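Local structure of tryptophane-5-halogenase (Microbispora sp. ATCC PTA-5024, 5UAO) at residues Ser357-Leu360 with Met361-Thr364; Val344-Ser347 with Tyr348-Glu352. The protein binds FAD and probably chlorinates a tryptophan at its 5-position within the lanthipeptide precursor of the antibiotic NAI-107. All coordinates share one frame; numbering follows the deposited sequence.

Interaction 1 of 2, residues Ser357-Leu360 with Met361-Thr364. With FAD (flavin-adenine dinucleotide), chain E.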
ATOM      1  N   SER A 357     -20.194   0.483   1.662  1.00 27.67           N
ATOM      2  CA  SER A 357     -19.108  -0.359   1.284  1.00 25.19           C
ATOM      3  C   SER A 357     -19.547  -1.797   0.972  1.00 25.03           C
ATOM      4  O   SER A 357     -18.737  -2.567   0.540  1.00 24.17           O
ATOM      5  CB  SER A 357     -18.147  -0.424   2.466  1.00 27.02           C
ATOM      6  OG  SER A 357     -18.883  -0.613   3.638  1.00 26.99           O
ATOM      7  N   GLY A 358     -20.798  -2.193   1.229  1.00 23.64           N
ATOM      8  CA  GLY A 358     -21.211  -3.605   1.073  1.00 23.85           C
ATOM      9  C   GLY A 358     -20.947  -4.188  -0.310  1.00 25.76           C
ATOM     10  O   GLY A 358     -20.228  -5.196  -0.439  1.00 25.44           O
ATOM     11  N   LEU A 359     -21.516  -3.545  -1.327  1.00 23.55           N
ATOM     12  CA  LEU A 359     -21.381  -3.947  -2.731  1.00 25.46           C
ATOM     13  C   LEU A 359     -19.922  -3.826  -3.228  1.00 24.22           C
ATOM     14  O   LEU A 359     -19.423  -4.662  -3.998  1.00 24.33           O
ATOM     15  CB  LEU A 359     -22.318  -3.167  -3.631  1.00 26.88           C
ATOM     16  CG  LEU A 359     -23.656  -3.891  -3.982  1.00 36.31           C
ATOM     17  CD1 LEU A 359     -24.206  -4.636  -2.853  1.00 42.99           C
ATOM     18  CD2 LEU A 359     -24.760  -2.999  -4.501  1.00 34.39           C
ATOM     19  N   LEU A 360     -19.248  -2.796  -2.774  1.00 23.80           N
ATOM     20  CA  LEU A 360     -17.840  -2.651  -3.071  1.00 24.27           C
ATOM     21  C   LEU A 360     -17.070  -3.839  -2.618  1.00 23.50           C
ATOM     22  O   LEU A 360     -16.202  -4.334  -3.318  1.00 25.01           O
ATOM     23  CB  LEU A 360     -17.290  -1.399  -2.357  1.00 24.02           C
ATOM     24  CG  LEU A 360     -15.767  -1.173  -2.384  1.00 25.64           C
ATOM     25  CD1 LEU A 360     -15.212  -1.024  -3.798  1.00 29.60           C
ATOM     26  CD2 LEU A 360     -15.383   0.056  -1.615  1.00 26.39           C
ATOM     27  N   MET A 361     -17.289  -4.265  -1.378  1.00 22.40           N
ATOM     28  CA  MET A 361     -16.558  -5.399  -0.852  1.00 23.28           C
ATOM     29  C   MET A 361     -16.936  -6.751  -1.443  1.00 22.33           C
ATOM     30  O   MET A 361     -16.104  -7.708  -1.432  1.00 24.34           O
ATOM     31  CB  MET A 361     -16.651  -5.395   0.666  1.00 23.84           C
ATOM     32  CG  MET A 361     -15.823  -4.283   1.279  1.00 25.36           C
ATOM     33  SD  MET A 361     -14.138  -3.961   0.602  1.00 31.99           S
ATOM     34  CE  MET A 361     -13.296  -5.523   0.957  1.00 31.21           C
ATOM     35  N   ILE A 362     -18.191  -6.860  -1.870  1.00 21.80           N
ATOM     36  CA  ILE A 362     -18.631  -8.010  -2.620  1.00 22.82           C
ATOM     37  C   ILE A 362     -17.808  -8.001  -3.900  1.00 24.46           C
ATOM     38  O   ILE A 362     -17.195  -9.016  -4.264  1.00 24.16           O
ATOM     39  CB  ILE A 362     -20.128  -8.014  -2.918  1.00 23.06           C
ATOM     40  CG1 ILE A 362     -20.873  -8.507  -1.675  1.00 23.85           C
ATOM     41  CG2 ILE A 362     -20.447  -8.908  -4.119  1.00 24.55           C
ATOM     42  CD1 ILE A 362     -22.338  -8.174  -1.601  1.00 25.48           C
ATOM     43  N   ALA A 363     -17.810  -6.855  -4.609  1.00 25.49           N
ATOM     44  CA  ALA A 363     -17.123  -6.796  -5.902  1.00 25.14           C
ATOM     45  C   ALA A 363     -15.608  -7.146  -5.748  1.00 26.80           C
ATOM     46  O   ALA A 363     -14.948  -7.835  -6.596  1.00 26.91           O
ATOM     47  CB  ALA A 363     -17.301  -5.439  -6.513  1.00 27.56           C
ATOM     48  N   THR A 364     -15.008  -6.657  -4.684  1.00 25.20           N
ATOM     49  CA  THR A 364     -13.607  -6.926  -4.426  1.00 26.21           C
ATOM     50  C   THR A 364     -13.360  -8.401  -4.168  1.00 27.55           C
ATOM     51  O   THR A 364     -12.418  -8.980  -4.727  1.00 30.18           O
ATOM     52  CB  THR A 364     -13.123  -6.120  -3.148  1.00 25.97           C
ATOM     53  OG1 THR A 364     -13.329  -4.700  -3.326  1.00 27.03           O
ATOM     54  CG2 THR A 364     -11.714  -6.378  -2.887  1.00 26.48           C
TER
HETATM   55  PA  FAD E 601     -28.537 -12.286   1.501  1.00 32.79           P
HETATM   56  O1A FAD E 601     -29.163 -11.157   0.682  1.00 37.55           O
HETATM   57  O2A FAD E 601     -28.849 -12.495   2.995  1.00 33.33           O
HETATM   58  O5B FAD E 601     -28.697 -13.677   0.710  1.00 37.74           O
HETATM   59  C5B FAD E 601     -28.508 -14.962   1.266  1.00 31.35           C
HETATM   60  C4B FAD E 601     -28.974 -15.974   0.235  1.00 31.55           C
HETATM   61  O4B FAD E 601     -28.514 -17.197   0.815  1.00 31.50           O
HETATM   62  C3B FAD E 601     -30.492 -16.124   0.002  1.00 31.20           C
HETATM   63  O3B FAD E 601     -30.844 -16.325  -1.459  1.00 29.91           O
HETATM   64  C2B FAD E 601     -30.856 -17.374   0.809  1.00 34.57           C
HETATM   65  O2B FAD E 601     -32.044 -18.124   0.327  1.00 34.22           O
HETATM   66  C1B FAD E 601     -29.556 -18.169   0.680  1.00 31.32           C
HETATM   67  N9A FAD E 601     -29.457 -19.221   1.720  1.00 35.00           N
HETATM   68  C8A FAD E 601     -29.239 -19.031   3.056  1.00 35.38           C
HETATM   69  N7A FAD E 601     -29.192 -20.241   3.680  1.00 34.42           N
HETATM   70  C5A FAD E 601     -29.405 -21.186   2.731  1.00 32.01           C
HETATM   71  C6A FAD E 601     -29.541 -22.637   2.748  1.00 31.36           C
HETATM   72  N6A FAD E 601     -29.406 -23.317   3.926  1.00 31.74           N
HETATM   73  N1A FAD E 601     -29.740 -23.244   1.587  1.00 33.27           N
HETATM   74  C2A FAD E 601     -29.844 -22.586   0.415  1.00 34.96           C
HETATM   75  N3A FAD E 601     -29.756 -21.257   0.344  1.00 34.28           N
HETATM   76  C4A FAD E 601     -29.545 -20.534   1.460  1.00 32.21           C
HETATM   77  N1  FAD E 601     -24.626  -2.602   0.819  1.00 39.47           N
HETATM   78  C2  FAD E 601     -24.391  -1.578  -0.069  1.00 41.62           C
HETATM   79  O2  FAD E 601     -23.536  -1.715  -1.002  1.00 31.15           O
HETATM   80  N3  FAD E 601     -25.071  -0.402   0.011  1.00 37.87           N
HETATM   81  C4  FAD E 601     -26.010  -0.154   0.946  1.00 39.80           C
HETATM   82  O4  FAD E 601     -26.575   0.984   0.946  1.00 34.89           O
HETATM   83  C4X FAD E 601     -26.308  -1.243   1.936  1.00 36.66           C
HETATM   84  N5  FAD E 601     -27.187  -1.095   2.967  1.00 41.47           N
HETATM   85  C5X FAD E 601     -27.440  -2.087   3.854  1.00 35.51           C
HETATM   86  C6  FAD E 601     -28.350  -1.867   4.880  1.00 37.06           C
HETATM   87  C7  FAD E 601     -28.611  -2.841   5.827  1.00 35.95           C
HETATM   88  C7M FAD E 601     -29.606  -2.651   6.933  1.00 34.41           C
HETATM   89  C8  FAD E 601     -27.966  -4.147   5.718  1.00 40.44           C
HETATM   90  C8M FAD E 601     -28.274  -5.208   6.754  1.00 45.28           C
HETATM   91  C9  FAD E 601     -27.051  -4.366   4.703  1.00 41.77           C
HETATM   92  C9A FAD E 601     -26.723  -3.393   3.756  1.00 37.74           C
HETATM   93  N10 FAD E 601     -25.758  -3.610   2.712  1.00 38.01           N
HETATM   94  C10 FAD E 601     -25.540  -2.519   1.810  1.00 39.03           C
HETATM   95  C1' FAD E 601     -25.036  -4.886   2.419  1.00 43.27           C
HETATM   96  C2' FAD E 601     -25.842  -5.467   1.159  1.00 45.31           C
HETATM   97  O2' FAD E 601     -27.181  -5.442   1.636  1.00 49.86           O
HETATM   98  C3' FAD E 601     -26.001  -6.918   0.577  1.00 54.39           C
HETATM   99  O3' FAD E 601     -27.112  -7.264  -0.332  1.00 40.54           O
HETATM  100  C4' FAD E 601     -26.582  -7.786   1.655  1.00 61.54           C
HETATM  101  O4' FAD E 601     -26.666  -7.064   2.921  1.00 49.34           O
HETATM  102  C5' FAD E 601     -25.801  -9.097   1.579  1.00 52.71           C
HETATM  103  O5' FAD E 601     -26.153  -9.810   0.429  1.00 37.04           O
HETATM  104  P   FAD E 601     -25.923 -11.424   0.571  1.00 35.42           P
HETATM  105  O1P FAD E 601     -24.615 -11.692   1.182  1.00 31.95           O
HETATM  106  O2P FAD E 601     -26.153 -11.885  -0.863  1.00 34.83           O
HETATM  107  O3P FAD E 601     -26.917 -12.075   1.604  1.00 34.32           O
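With chi1 at -58°, Thr364 carries OG1 beside its own backbone N and back along the helix to Leu360, whose CG, trans to the backbone N, sends CD1 to within 4.2 Å of that oxygen. The hydroxyl bonds to the carbonyl one turn earlier, OG1 to Leu360 O at 2.9 Å, from well above the carbonyl plane. Thr364 N takes the same oxygen from the opposite face, so Leu360 O is gripped by two donors of one residue. With an alanine in place of Thr364, Leu360 O would probably keep the amide alone and lose its second donor. The preceding i to i+4 helical bonds are Met361 N on Ser357 O and Ile362 N on Gly358 O, followed by a third. In that one Ala363 N meets Leu359 O at 2.8 Å. Beside it Leu359 CD1 packs on Ile362 CD1 at 4.2 Å. The beginning of helix 358-372 is turned to the flavin: Leu359 N donates to FAD O2 at 2.7 Å, with an N-H...O angle of 158°, while Leu359 CB lies 3.2 Å from the same oxygen. Gly358 makes the approach possible, since a side chain there would run into FAD N1. A helix start aimed at the pyrimidine carbonyl, with an amide bonded to it, would probably stabilise negative charge on the N1-C2-O2 side of the reduced flavin.

Interaction 2 of 2, residues Val344-Ser347 with Tyr348-Glu352. With FAD (flavin-adenine dinucleotide), chain E.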
ATOM      1  N   VAL A 344     -18.444 -14.866   0.119  1.00 23.67           N
ATOM      2  CA  VAL A 344     -18.662 -13.556  -0.483  1.00 25.12           C
ATOM      3  C   VAL A 344     -19.906 -12.980   0.087  1.00 21.64           C
ATOM      4  O   VAL A 344     -20.965 -13.653   0.125  1.00 21.82           O
ATOM      5  CB  VAL A 344     -18.802 -13.626  -2.053  1.00 24.13           C
ATOM      6  CG1 VAL A 344     -19.112 -12.255  -2.648  1.00 24.59           C
ATOM      7  CG2 VAL A 344     -17.554 -14.255  -2.728  1.00 27.36           C
ATOM      8  N   GLY A 345     -19.816 -11.705   0.474  1.00 23.29           N
ATOM      9  CA  GLY A 345     -20.945 -10.934   1.010  1.00 22.50           C
ATOM     10  C   GLY A 345     -21.127 -11.067   2.529  1.00 23.46           C
ATOM     11  O   GLY A 345     -20.158 -11.149   3.263  1.00 21.78           O
ATOM     12  N   ASN A 346     -22.361 -11.097   3.017  1.00 23.67           N
ATOM     13  CA  ASN A 346     -22.595 -11.069   4.444  1.00 23.01           C
ATOM     14  C   ASN A 346     -22.129 -12.346   5.155  1.00 22.73           C
ATOM     15  O   ASN A 346     -21.904 -12.339   6.367  1.00 21.68           O
ATOM     16  CB  ASN A 346     -24.100 -10.877   4.776  1.00 26.49           C
ATOM     17  CG  ASN A 346     -24.668  -9.501   4.387  1.00 25.78           C
ATOM     18  OD1 ASN A 346     -23.958  -8.585   3.915  1.00 27.19           O
ATOM     19  ND2 ASN A 346     -26.017  -9.370   4.549  1.00 24.62           N
ATOM     20  N   SER A 347     -22.002 -13.443   4.445  1.00 23.48           N
ATOM     21  CA  SER A 347     -21.386 -14.633   5.009  1.00 24.21           C
ATOM     22  C   SER A 347     -19.968 -14.417   5.526  1.00 24.73           C
ATOM     23  O   SER A 347     -19.564 -15.131   6.454  1.00 23.84           O
ATOM     24  CB  SER A 347     -21.369 -15.761   3.977  1.00 28.74           C
ATOM     25  OG  SER A 347     -20.720 -15.286   2.809  1.00 27.24           O
ATOM     26  N   TYR A 348     -19.235 -13.448   4.961  1.00 23.77           N
ATOM     27  CA  TYR A 348     -17.870 -13.146   5.369  1.00 23.21           C
ATOM     28  C   TYR A 348     -17.820 -12.028   6.366  1.00 23.97           C
ATOM     29  O   TYR A 348     -17.268 -12.206   7.456  1.00 23.74           O
ATOM     30  CB  TYR A 348     -16.935 -12.871   4.198  1.00 23.37           C
ATOM     31  CG  TYR A 348     -15.548 -12.413   4.637  1.00 24.47           C
ATOM     32  CD1 TYR A 348     -14.706 -13.249   5.380  1.00 25.14           C
ATOM     33  CD2 TYR A 348     -15.128 -11.094   4.412  1.00 26.91           C
ATOM     34  CE1 TYR A 348     -13.457 -12.810   5.830  1.00 24.33           C
ATOM     35  CE2 TYR A 348     -13.899 -10.678   4.818  1.00 27.13           C
ATOM     36  CZ  TYR A 348     -13.048 -11.524   5.525  1.00 28.02           C
ATOM     37  OH  TYR A 348     -11.809 -11.057   5.948  1.00 27.57           O
ATOM     38  N   ALA A 349     -18.419 -10.899   6.048  1.00 21.69           N
ATOM     39  CA  ALA A 349     -18.272  -9.683   6.830  1.00 24.23           C
ATOM     40  C   ALA A 349     -19.403  -8.719   6.563  1.00 26.95           C
ATOM     41  O   ALA A 349     -20.027  -8.798   5.503  1.00 28.00           O
ATOM     42  CB  ALA A 349     -16.951  -8.977   6.460  1.00 23.79           C
ATOM     43  N   PHE A 350     -19.589  -7.744   7.459  1.00 27.19           N
ATOM     44  CA  PHE A 350     -20.664  -6.718   7.294  1.00 26.86           C
ATOM     45  C   PHE A 350     -20.304  -5.532   8.145  1.00 29.03           C
ATOM     46  O   PHE A 350     -19.823  -5.711   9.239  1.00 25.35           O
ATOM     47  CB  PHE A 350     -22.013  -7.223   7.802  1.00 31.68           C
ATOM     48  CG  PHE A 350     -23.116  -6.178   7.764  1.00 32.04           C
ATOM     49  CD1 PHE A 350     -23.855  -6.005   6.620  1.00 39.03           C
ATOM     50  CD2 PHE A 350     -23.342  -5.334   8.826  1.00 28.95           C
ATOM     51  CE1 PHE A 350     -24.836  -5.043   6.558  1.00 42.68           C
ATOM     52  CE2 PHE A 350     -24.300  -4.357   8.753  1.00 32.96           C
ATOM     53  CZ  PHE A 350     -25.035  -4.201   7.621  1.00 35.04           C
ATOM     54  N   VAL A 351     -20.475  -4.334   7.622  1.00 28.69           N
ATOM     55  CA  VAL A 351     -20.539  -3.114   8.469  1.00 31.07           C
ATOM     56  C   VAL A 351     -21.790  -2.352   8.053  1.00 29.92           C
ATOM     57  O   VAL A 351     -22.327  -2.536   6.938  1.00 29.73           O
ATOM     58  CB  VAL A 351     -19.339  -2.186   8.290  1.00 32.52           C
ATOM     59  CG1 VAL A 351     -18.074  -2.853   8.780  1.00 32.80           C
ATOM     60  CG2 VAL A 351     -19.207  -1.736   6.832  1.00 32.56           C
ATOM     61  N   GLU A 352     -22.263  -1.492   8.937  1.00 32.67           N
ATOM     62  CA  GLU A 352     -23.479  -0.726   8.679  1.00 36.25           C
ATOM     63  C   GLU A 352     -23.250   0.119   7.438  1.00 30.26           C
ATOM     64  O   GLU A 352     -22.079   0.396   7.068  1.00 28.74           O
ATOM     65  CB  GLU A 352     -23.837   0.143   9.845  1.00 36.48           C
ATOM     66  CG  GLU A 352     -22.814   1.185  10.251  1.00 38.58           C
ATOM     67  CD  GLU A 352     -23.076   1.665  11.654  1.00 38.75           C
ATOM     68  OE1 GLU A 352     -23.985   2.467  11.911  1.00 34.41           O
ATOM     69  OE2 GLU A 352     -22.384   1.185  12.555  1.00 44.85           O
TER
HETATM   70  PA  FAD E 601     -28.537 -12.286   1.501  1.00 32.79           P
HETATM   71  O1A FAD E 601     -29.163 -11.157   0.682  1.00 37.55           O
HETATM   72  O2A FAD E 601     -28.849 -12.495   2.995  1.00 33.33           O
HETATM   73  O5B FAD E 601     -28.697 -13.677   0.710  1.00 37.74           O
HETATM   74  C5B FAD E 601     -28.508 -14.962   1.266  1.00 31.35           C
HETATM   75  C4B FAD E 601     -28.974 -15.974   0.235  1.00 31.55           C
HETATM   76  O4B FAD E 601     -28.514 -17.197   0.815  1.00 31.50           O
HETATM   77  C3B FAD E 601     -30.492 -16.124   0.002  1.00 31.20           C
HETATM   78  O3B FAD E 601     -30.844 -16.325  -1.459  1.00 29.91           O
HETATM   79  C2B FAD E 601     -30.856 -17.374   0.809  1.00 34.57           C
HETATM   80  O2B FAD E 601     -32.044 -18.124   0.327  1.00 34.22           O
HETATM   81  C1B FAD E 601     -29.556 -18.169   0.680  1.00 31.32           C
HETATM   82  N9A FAD E 601     -29.457 -19.221   1.720  1.00 35.00           N
HETATM   83  C8A FAD E 601     -29.239 -19.031   3.056  1.00 35.38           C
HETATM   84  N7A FAD E 601     -29.192 -20.241   3.680  1.00 34.42           N
HETATM   85  C5A FAD E 601     -29.405 -21.186   2.731  1.00 32.01           C
HETATM   86  C6A FAD E 601     -29.541 -22.637   2.748  1.00 31.36           C
HETATM   87  N6A FAD E 601     -29.406 -23.317   3.926  1.00 31.74           N
HETATM   88  N1A FAD E 601     -29.740 -23.244   1.587  1.00 33.27           N
HETATM   89  C2A FAD E 601     -29.844 -22.586   0.415  1.00 34.96           C
HETATM   90  N3A FAD E 601     -29.756 -21.257   0.344  1.00 34.28           N
HETATM   91  C4A FAD E 601     -29.545 -20.534   1.460  1.00 32.21           C
HETATM   92  N1  FAD E 601     -24.626  -2.602   0.819  1.00 39.47           N
HETATM   93  C2  FAD E 601     -24.391  -1.578  -0.069  1.00 41.62           C
HETATM   94  O2  FAD E 601     -23.536  -1.715  -1.002  1.00 31.15           O
HETATM   95  N3  FAD E 601     -25.071  -0.402   0.011  1.00 37.87           N
HETATM   96  C4  FAD E 601     -26.010  -0.154   0.946  1.00 39.80           C
HETATM   97  O4  FAD E 601     -26.575   0.984   0.946  1.00 34.89           O
HETATM   98  C4X FAD E 601     -26.308  -1.243   1.936  1.00 36.66           C
HETATM   99  N5  FAD E 601     -27.187  -1.095   2.967  1.00 41.47           N
HETATM  100  C5X FAD E 601     -27.440  -2.087   3.854  1.00 35.51           C
HETATM  101  C6  FAD E 601     -28.350  -1.867   4.880  1.00 37.06           C
HETATM  102  C7  FAD E 601     -28.611  -2.841   5.827  1.00 35.95           C
HETATM  103  C7M FAD E 601     -29.606  -2.651   6.933  1.00 34.41           C
HETATM  104  C8  FAD E 601     -27.966  -4.147   5.718  1.00 40.44           C
HETATM  105  C8M FAD E 601     -28.274  -5.208   6.754  1.00 45.28           C
HETATM  106  C9  FAD E 601     -27.051  -4.366   4.703  1.00 41.77           C
HETATM  107  C9A FAD E 601     -26.723  -3.393   3.756  1.00 37.74           C
HETATM  108  N10 FAD E 601     -25.758  -3.610   2.712  1.00 38.01           N
HETATM  109  C10 FAD E 601     -25.540  -2.519   1.810  1.00 39.03           C
HETATM  110  C1' FAD E 601     -25.036  -4.886   2.419  1.00 43.27           C
HETATM  111  C2' FAD E 601     -25.842  -5.467   1.159  1.00 45.31           C
HETATM  112  O2' FAD E 601     -27.181  -5.442   1.636  1.00 49.86           O
HETATM  113  C3' FAD E 601     -26.001  -6.918   0.577  1.00 54.39           C
HETATM  114  O3' FAD E 601     -27.112  -7.264  -0.332  1.00 40.54           O
HETATM  115  C4' FAD E 601     -26.582  -7.786   1.655  1.00 61.54           C
HETATM  116  O4' FAD E 601     -26.666  -7.064   2.921  1.00 49.34           O
HETATM  117  C5' FAD E 601     -25.801  -9.097   1.579  1.00 52.71           C
HETATM  118  O5' FAD E 601     -26.153  -9.810   0.429  1.00 37.04           O
HETATM  119  P   FAD E 601     -25.923 -11.424   0.571  1.00 35.42           P
HETATM  120  O1P FAD E 601     -24.615 -11.692   1.182  1.00 31.95           O
HETATM  121  O2P FAD E 601     -26.153 -11.885  -0.863  1.00 34.83           O
HETATM  122  O3P FAD E 601     -26.917 -12.075   1.604  1.00 34.32           O
HETATM  123  O   HOH W   1     -21.527  -7.370   3.795  1.00 26.03           O
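Gly345 O and Tyr348 N close a type I beta turn, with Asn346 and Ser347 at its corners, which sets Asn346 against the ribityl-side phosphate and the ribityl chain of FAD, between strands 341-343 and 349-350. Val344 enters it paired through its backbone with Asp230, its side chain resting on Val366 of helix 358-372. At Gly345 the chain takes a positive phi of 88°, and the missing side chain matters, because a CB would collide with FAD O1P. Gly345 O accepts two amides: Tyr348 N at 3.0 Å comes from 45° above the carbonyl plane, whereas Ala349 N, at 3.3 Å, lies in that plane. Asn346 is the turn's main hold on the cofactor. Its backbone N donates to FAD O1P at 3.0 Å in a nearly straight bond, which probably helps to offset the phosphate charge. A chi1 of -67° swings CG away from the carbonyl carbon and brings the face of the carboxamide over FAD C5', where ND2 makes a weak bond to FAD O4' at 2.9 Å and OD1 receives a second weak one from the same hydroxyl. OD1 also lies at the edge of the Phe350 ring, 3.7 Å from CD1; that ring meets Phe234 edge-to-face. Ser347 turns its OG back to Asp230 O, and its carbonyl receives Ser236 OG, so the second corner is tied to the end of strand 227-230 and to the approach to helix 237-242. Across the turn, Asn346 CA points its hydrogen at Ala349 O, 3.6 Å away. One water completes the link, donating to Asn346 OD1 at 2.7 Å and to Ala349 O at 2.7 Å.

The chain reaches interaction 2 first: residues 344-352 leave strand 341-343 of the eight-stranded mixed sheet, close their turn and run into strand 349-350 of the three-stranded sheet. A short connection then leads to residues 357-364, which close no loop beyond the successive turns at the start of helix 358-372, so the two contacts lie in series and neither nest nor cross. The chain nevertheless folds back on itself: Ile362 CG1 packs on Gly345 CA at 3.6 Å, Ile362 CG2 lies against Val344 CG1, and Val351 CG2 meets Ser357 OG. Both contacts meet FAD from the same side, interaction 2 at its phosphate and ribityl chain, interaction 1 at its pyrimidine end.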